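Local coordinates for diguanylate cyclase (Marinobacter aquaeolei VT8, PDB 3IGN), which probably joins two GTP molecules into the second messenger cyclic di-GMP through its GGDEF domain, the part crystallised here with that product bound, at residues Asp11-Leu16 with Glu64-Thr69; Ala83-Tyr86 with Glu90-Ile93. All blocks are in the same frame, centred on the assembly; numbering follows the deposited sequence.

Overall arrangement
Contact 1 comes first along the chain, contact 2 after helix 59-74 has run out, and their centres lie 10 Å apart in the GGDEF domain. Contact 1 lays the loop ahead of strand 17-18 against helix 59-74; contact 2 pairs strands 82-85 and 90-96 as a hairpin in the central mixed sheet. The two meet directly. D11 OD1 makes a salt bridge of 3.2 Å to R85 NH1, L16 packs on F91, and I66 and T69 bring helix 59-74 onto R85 and F91. The loop closes over the R85-F91 end, while helix 59-74 lies along the same face as far as A83; the side chain of I93 is about 7 Å from a bound cyclic di-GMP.

Contact 1: Asp11-Leu16 with Glu64-Thr69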
ATOM      1  N   ASP A  11      -5.496 -11.790  -5.190  1.00 48.78           N
ATOM      2  CA  ASP A  11      -4.198 -12.383  -4.892  1.00 46.03           C
ATOM      3  C   ASP A  11      -4.461 -13.501  -3.888  1.00 45.25           C
ATOM      4  O   ASP A  11      -5.123 -13.287  -2.873  1.00 44.53           O
ATOM      5  CB  ASP A  11      -3.257 -11.340  -4.275  1.00 46.20           C
ATOM      6  CG  ASP A  11      -1.974 -11.951  -3.746  1.00 45.19           C
ATOM      7  OD1 ASP A  11      -1.237 -12.566  -4.540  1.00 45.43           O
ATOM      8  OD2 ASP A  11      -1.704 -11.815  -2.535  1.00 44.94           O
ATOM      9  N   ARG A  12      -3.944 -14.690  -4.175  1.00 47.89           N
ATOM     10  CA  ARG A  12      -4.145 -15.846  -3.307  1.00 49.49           C
ATOM     11  C   ARG A  12      -3.679 -15.682  -1.861  1.00 47.86           C
ATOM     12  O   ARG A  12      -4.466 -15.840  -0.928  1.00 50.11           O
ATOM     13  CB  ARG A  12      -3.462 -17.075  -3.908  1.00 55.17           C
ATOM     14  CG  ARG A  12      -4.040 -17.544  -5.231  1.00 61.10           C
ATOM     15  CD  ARG A  12      -3.284 -18.775  -5.714  1.00 66.55           C
ATOM     16  NE  ARG A  12      -1.855 -18.501  -5.853  1.00 70.63           N
ATOM     17  CZ  ARG A  12      -1.265 -18.128  -6.984  1.00 73.25           C
ATOM     18  NH1 ARG A  12      -1.978 -17.989  -8.095  1.00 73.73           N
ATOM     19  NH2 ARG A  12       0.038 -17.883  -7.004  1.00 74.11           N
ATOM     20  N   LEU A  13      -2.400 -15.372  -1.679  1.00 42.63           N
ATOM     21  CA  LEU A  13      -1.807 -15.220  -0.351  1.00 43.54           C
ATOM     22  C   LEU A  13      -2.443 -14.195   0.582  1.00 41.85           C
ATOM     23  O   LEU A  13      -2.625 -14.463   1.769  1.00 41.33           O
ATOM     24  CB  LEU A  13      -0.312 -14.898  -0.481  1.00 43.34           C
ATOM     25  CG  LEU A  13       0.441 -14.551   0.811  1.00 44.25           C
ATOM     26  CD1 LEU A  13       0.480 -15.764   1.733  1.00 44.36           C
ATOM     27  CD2 LEU A  13       1.856 -14.098   0.479  1.00 43.78           C
ATOM     28  N   THR A  14      -2.779 -13.025   0.047  1.00 39.73           N
ATOM     29  CA  THR A  14      -3.343 -11.955   0.861  1.00 38.65           C
ATOM     30  C   THR A  14      -4.856 -11.763   0.799  1.00 40.67           C
ATOM     31  O   THR A  14      -5.452 -11.250   1.742  1.00 40.41           O
ATOM     32  CB  THR A  14      -2.699 -10.615   0.494  1.00 37.43           C
ATOM     33  OG1 THR A  14      -3.069 -10.263  -0.845  1.00 36.96           O
ATOM     34  CG2 THR A  14      -1.183 -10.711   0.585  1.00 36.48           C
ATOM     35  N   GLY A  15      -5.476 -12.164  -0.303  1.00 40.98           N
ATOM     36  CA  GLY A  15      -6.913 -11.991  -0.432  1.00 41.06           C
ATOM     37  C   GLY A  15      -7.271 -10.628  -1.006  1.00 40.61           C
ATOM     38  O   GLY A  15      -8.436 -10.350  -1.301  1.00 41.76           O
ATOM     39  N   LEU A  16      -6.262  -9.777  -1.162  1.00 38.15           N
ATOM     40  CA  LEU A  16      -6.460  -8.438  -1.711  1.00 35.71           C
ATOM     41  C   LEU A  16      -6.596  -8.542  -3.222  1.00 35.88           C
ATOM     42  O   LEU A  16      -6.402  -9.616  -3.795  1.00 38.87           O
ATOM     43  CB  LEU A  16      -5.255  -7.555  -1.382  1.00 33.66           C
ATOM     44  CG  LEU A  16      -4.854  -7.412   0.084  1.00 34.11           C
ATOM     45  CD1 LEU A  16      -3.578  -6.590   0.181  1.00 35.52           C
ATOM     46  CD2 LEU A  16      -5.982  -6.756   0.867  1.00 34.68           C
ATOM     47  N   GLU A  64       4.022 -14.893   6.248  1.00 39.19           N
ATOM     48  CA  GLU A  64       3.198 -14.513   7.385  1.00 41.46           C
ATOM     49  C   GLU A  64       3.241 -13.007   7.575  1.00 39.32           C
ATOM     50  O   GLU A  64       2.247 -12.393   7.955  1.00 39.61           O
ATOM     51  CB  GLU A  64       3.668 -15.217   8.661  1.00 45.12           C
ATOM     52  CG  GLU A  64       3.011 -16.563   8.858  1.00 50.17           C
ATOM     53  CD  GLU A  64       1.499 -16.452   8.862  1.00 54.25           C
ATOM     54  OE1 GLU A  64       0.942 -15.922   9.848  1.00 57.09           O
ATOM     55  OE2 GLU A  64       0.867 -16.881   7.871  1.00 54.38           O
ATOM     56  N   VAL A  65       4.397 -12.412   7.306  1.00 36.08           N
ATOM     57  CA  VAL A  65       4.549 -10.970   7.439  1.00 35.75           C
ATOM     58  C   VAL A  65       3.692 -10.290   6.373  1.00 36.37           C
ATOM     59  O   VAL A  65       3.047  -9.280   6.640  1.00 36.52           O
ATOM     60  CB  VAL A  65       6.028 -10.549   7.277  1.00 35.38           C
ATOM     61  CG1 VAL A  65       6.145  -9.033   7.285  1.00 34.48           C
ATOM     62  CG2 VAL A  65       6.854 -11.132   8.412  1.00 37.64           C
ATOM     63  N   ILE A  66       3.681 -10.858   5.170  1.00 34.54           N
ATOM     64  CA  ILE A  66       2.884 -10.310   4.080  1.00 34.33           C
ATOM     65  C   ILE A  66       1.402 -10.439   4.405  1.00 34.07           C
ATOM     66  O   ILE A  66       0.641  -9.486   4.249  1.00 33.62           O
ATOM     67  CB  ILE A  66       3.166 -11.041   2.748  1.00 32.28           C
ATOM     68  CG1 ILE A  66       4.526 -10.610   2.199  1.00 33.73           C
ATOM     69  CG2 ILE A  66       2.075 -10.735   1.741  1.00 32.00           C
ATOM     70  CD1 ILE A  66       4.998 -11.428   1.013  1.00 33.40           C
ATOM     71  N   ARG A  67       0.993 -11.619   4.861  1.00 35.10           N
ATOM     72  CA  ARG A  67      -0.407 -11.842   5.193  1.00 35.60           C
ATOM     73  C   ARG A  67      -0.870 -10.930   6.320  1.00 35.87           C
ATOM     74  O   ARG A  67      -1.987 -10.416   6.291  1.00 36.87           O
ATOM     75  CB  ARG A  67      -0.648 -13.302   5.583  1.00 41.07           C
ATOM     76  CG  ARG A  67      -0.965 -14.203   4.406  1.00 47.30           C
ATOM     77  CD  ARG A  67      -1.384 -15.593   4.867  1.00 53.89           C
ATOM     78  NE  ARG A  67      -0.270 -16.334   5.445  1.00 58.04           N
ATOM     79  CZ  ARG A  67       0.222 -17.456   4.931  1.00 61.24           C
ATOM     80  NH1 ARG A  67      -0.306 -17.970   3.827  1.00 62.43           N
ATOM     81  NH2 ARG A  67       1.246 -18.061   5.513  1.00 62.47           N
ATOM     82  N   HIS A  68      -0.016 -10.730   7.317  1.00 34.70           N
ATOM     83  CA  HIS A  68      -0.378  -9.867   8.432  1.00 35.75           C
ATOM     84  C   HIS A  68      -0.531  -8.430   7.951  1.00 34.50           C
ATOM     85  O   HIS A  68      -1.436  -7.717   8.381  1.00 35.25           O
ATOM     86  CB  HIS A  68       0.682  -9.920   9.531  1.00 34.21           C
ATOM     87  CG  HIS A  68       0.337  -9.093  10.731  1.00 35.17           C
ATOM     88  ND1 HIS A  68      -0.749  -9.367  11.534  1.00 36.96           N
ATOM     89  CD2 HIS A  68       0.918  -7.985  11.249  1.00 35.74           C
ATOM     90  CE1 HIS A  68      -0.824  -8.462  12.495  1.00 38.44           C
ATOM     91  NE2 HIS A  68       0.177  -7.611  12.344  1.00 38.71           N
ATOM     92  N   THR A  69       0.369  -8.008   7.067  1.00 32.25           N
ATOM     93  CA  THR A  69       0.326  -6.655   6.525  1.00 31.47           C
ATOM     94  C   THR A  69      -0.995  -6.440   5.787  1.00 32.17           C
ATOM     95  O   THR A  69      -1.645  -5.400   5.938  1.00 30.27           O
ATOM     96  CB  THR A  69       1.494  -6.416   5.548  1.00 31.68           C
ATOM     97  OG1 THR A  69       2.735  -6.624   6.233  1.00 30.75           O
ATOM     98  CG2 THR A  69       1.457  -4.988   5.012  1.00 30.55           C
TER
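OE2 of E64 is held in a salt bridge by R67, side-on through NE and NH2, both at 2.7 Å; OE2 sits 20° out of the guanidinium plane. A bend at chi3 (-70°) folds the arginine chain back to this glutamate, one helical turn earlier. The same side chain meets the loop: CD1 of L13 lies over one face of the guanidinium, 3.6 Å from R67 CZ, and also reaches the aliphatic CG of R67. With an alanine in place of R67, E64 would probably lose its charge partner and both donors, and L13 CD1 the flat group it lies over. The other branch of L13, CD2, turns to I66 on the helix face, 3.6 Å from its CG2, with the two side chains crossing at about a right angle.

Residues 11-16 belong to the DxLTGLxNR sequence that opens GGDEF domains, and the loop holds its own shape. D11 OD2 accepts the backbone N of T14 from above the carboxylate plane, an Asx motif, and takes T14 OG1 through its anti lone pair at 2.7 Å. T14 OG1 sits between backbone N and carbonyl carbon (chi1 66°), where it also receives L16 N in an ST turn. This rotation presents T14 CG2 to I66 CG2, a tight methyl pair at 3.5 Å; T14 also packs on A70, further along the helix.

Contact 2: Ala83-Tyr86 with Glu90-Ile93; sequences AGRY and EFGI
Two backbone hydrogen bonds tie G84 to G92: G84 N to G92 O at 2.8 Å, and G92 N to G84 O at 2.9 Å. A third, from Y86 N to E90 O, is weak, its N-H pointing well off line at 126°. R85 stretches out from CG to NE and gives NH2 to G88 O in the turn. CA-H...O contacts flank the G84-G92 pair, A83 CA to G92 O at 3.3 Å on one side and F91 CA to G84 O at 3.4 Å on the other.

These are the antiparallel arms of the hairpin that carries the GGEEF signature, which in this family marks the active site; its last two residues, E90 and F91, start the second strand. In the non-hydrogen-bonded pairs A83-I93 and R85-F91 the side chains share the sheet face covered by helix 59-74.

Apolar contact on that face is light, A83 CB standing 4.4 Å from I93 CG2 and R85 CG 4.3 Å from F91 CE1.

A carboxylate-to-ring contact joins Y86 and E90, which point the same way: E90 OE1 meets the ring edge 3.2 Å from Y86 CD2, the two planes 34° apart. E90 OE2 lies close to the carboxylate of D46.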
ATOM      1  N   ALA A  83      -7.693  -1.689  -1.725  1.00 23.54           N
ATOM      2  CA  ALA A  83      -6.320  -2.146  -1.522  1.00 21.34           C
ATOM      3  C   ALA A  83      -5.949  -3.277  -2.471  1.00 25.98           C
ATOM      4  O   ALA A  83      -6.786  -4.112  -2.826  1.00 29.02           O
ATOM      5  CB  ALA A  83      -6.133  -2.593  -0.086  1.00 21.08           C
ATOM      6  N   GLY A  84      -4.687  -3.308  -2.881  1.00 26.71           N
ATOM      7  CA  GLY A  84      -4.250  -4.358  -3.775  1.00 26.33           C
ATOM      8  C   GLY A  84      -2.819  -4.749  -3.490  1.00 27.78           C
ATOM      9  O   GLY A  84      -2.059  -3.976  -2.906  1.00 30.00           O
ATOM     10  N   ARG A  85      -2.451  -5.968  -3.864  1.00 28.01           N
ATOM     11  CA  ARG A  85      -1.075  -6.396  -3.670  1.00 27.44           C
ATOM     12  C   ARG A  85      -0.446  -6.138  -5.020  1.00 29.56           C
ATOM     13  O   ARG A  85      -0.709  -6.839  -5.999  1.00 29.29           O
ATOM     14  CB  ARG A  85      -0.973  -7.879  -3.331  1.00 28.88           C
ATOM     15  CG  ARG A  85       0.442  -8.269  -2.962  1.00 31.64           C
ATOM     16  CD  ARG A  85       0.633  -9.759  -3.073  1.00 35.56           C
ATOM     17  NE  ARG A  85       1.952 -10.174  -2.610  1.00 39.47           N
ATOM     18  CZ  ARG A  85       2.402 -11.420  -2.687  1.00 39.87           C
ATOM     19  NH1 ARG A  85       1.636 -12.368  -3.213  1.00 39.79           N
ATOM     20  NH2 ARG A  85       3.609 -11.724  -2.227  1.00 40.98           N
ATOM     21  N   TYR A  86       0.388  -5.114  -5.071  1.00 30.79           N
ATOM     22  CA  TYR A  86       1.015  -4.716  -6.310  1.00 31.44           C
ATOM     23  C   TYR A  86       2.168  -5.625  -6.742  1.00 35.18           C
ATOM     24  O   TYR A  86       2.294  -5.964  -7.908  1.00 36.53           O
ATOM     25  CB  TYR A  86       1.480  -3.277  -6.154  1.00 32.31           C
ATOM     26  CG  TYR A  86       2.059  -2.718  -7.403  1.00 35.87           C
ATOM     27  CD1 TYR A  86       1.251  -2.375  -8.484  1.00 38.18           C
ATOM     28  CD2 TYR A  86       3.424  -2.546  -7.518  1.00 39.65           C
ATOM     29  CE1 TYR A  86       1.811  -1.870  -9.653  1.00 41.86           C
ATOM     30  CE2 TYR A  86       3.988  -2.047  -8.676  1.00 43.24           C
ATOM     31  CZ  TYR A  86       3.180  -1.711  -9.735  1.00 44.05           C
ATOM     32  OH  TYR A  86       3.759  -1.210 -10.874  1.00 47.76           O
ATOM     33  N   GLU A  90       5.060  -5.285  -2.014  1.00 36.05           N
ATOM     34  CA  GLU A  90       4.484  -3.963  -2.292  1.00 32.78           C
ATOM     35  C   GLU A  90       2.956  -3.982  -2.330  1.00 28.49           C
ATOM     36  O   GLU A  90       2.351  -4.873  -2.915  1.00 26.77           O
ATOM     37  CB  GLU A  90       4.974  -3.421  -3.641  1.00 38.71           C
ATOM     38  CG  GLU A  90       6.457  -3.161  -3.762  1.00 46.09           C
ATOM     39  CD  GLU A  90       6.747  -2.041  -4.748  1.00 52.27           C
ATOM     40  OE1 GLU A  90       5.967  -1.890  -5.713  1.00 53.27           O
ATOM     41  OE2 GLU A  90       7.752  -1.318  -4.565  1.00 55.11           O
ATOM     42  N   PHE A  91       2.343  -2.968  -1.725  1.00 25.57           N
ATOM     43  CA  PHE A  91       0.886  -2.859  -1.685  1.00 25.20           C
ATOM     44  C   PHE A  91       0.461  -1.474  -2.154  1.00 24.00           C
ATOM     45  O   PHE A  91       1.243  -0.535  -2.116  1.00 25.38           O
ATOM     46  CB  PHE A  91       0.375  -3.060  -0.257  1.00 26.66           C
ATOM     47  CG  PHE A  91       0.734  -4.386   0.343  1.00 29.13           C
ATOM     48  CD1 PHE A  91      -0.206  -5.410   0.408  1.00 30.13           C
ATOM     49  CD2 PHE A  91       2.005  -4.605   0.864  1.00 27.34           C
ATOM     50  CE1 PHE A  91       0.114  -6.639   0.990  1.00 31.98           C
ATOM     51  CE2 PHE A  91       2.333  -5.827   1.444  1.00 31.30           C
ATOM     52  CZ  PHE A  91       1.387  -6.845   1.508  1.00 31.61           C
ATOM     53  N   GLY A  92      -0.785  -1.359  -2.593  1.00 23.05           N
ATOM     54  CA  GLY A  92      -1.286  -0.070  -3.027  1.00 18.88           C
ATOM     55  C   GLY A  92      -2.698   0.101  -2.500  1.00 21.89           C
ATOM     56  O   GLY A  92      -3.392  -0.879  -2.263  1.00 23.38           O
ATOM     57  N   ILE A  93      -3.116   1.343  -2.289  1.00 20.01           N
ATOM     58  CA  ILE A  93      -4.477   1.607  -1.829  1.00 21.29           C
ATOM     59  C   ILE A  93      -5.009   2.828  -2.567  1.00 21.82           C
ATOM     60  O   ILE A  93      -4.296   3.821  -2.716  1.00 22.40           O
ATOM     61  CB  ILE A  93      -4.555   1.946  -0.320  1.00 20.41           C
ATOM     62  CG1 ILE A  93      -3.645   1.038   0.506  1.00 19.30           C
ATOM     63  CG2 ILE A  93      -5.984   1.773   0.168  1.00 19.30           C
ATOM     64  CD1 ILE A  93      -3.555   1.471   1.963  1.00 23.14           C
TER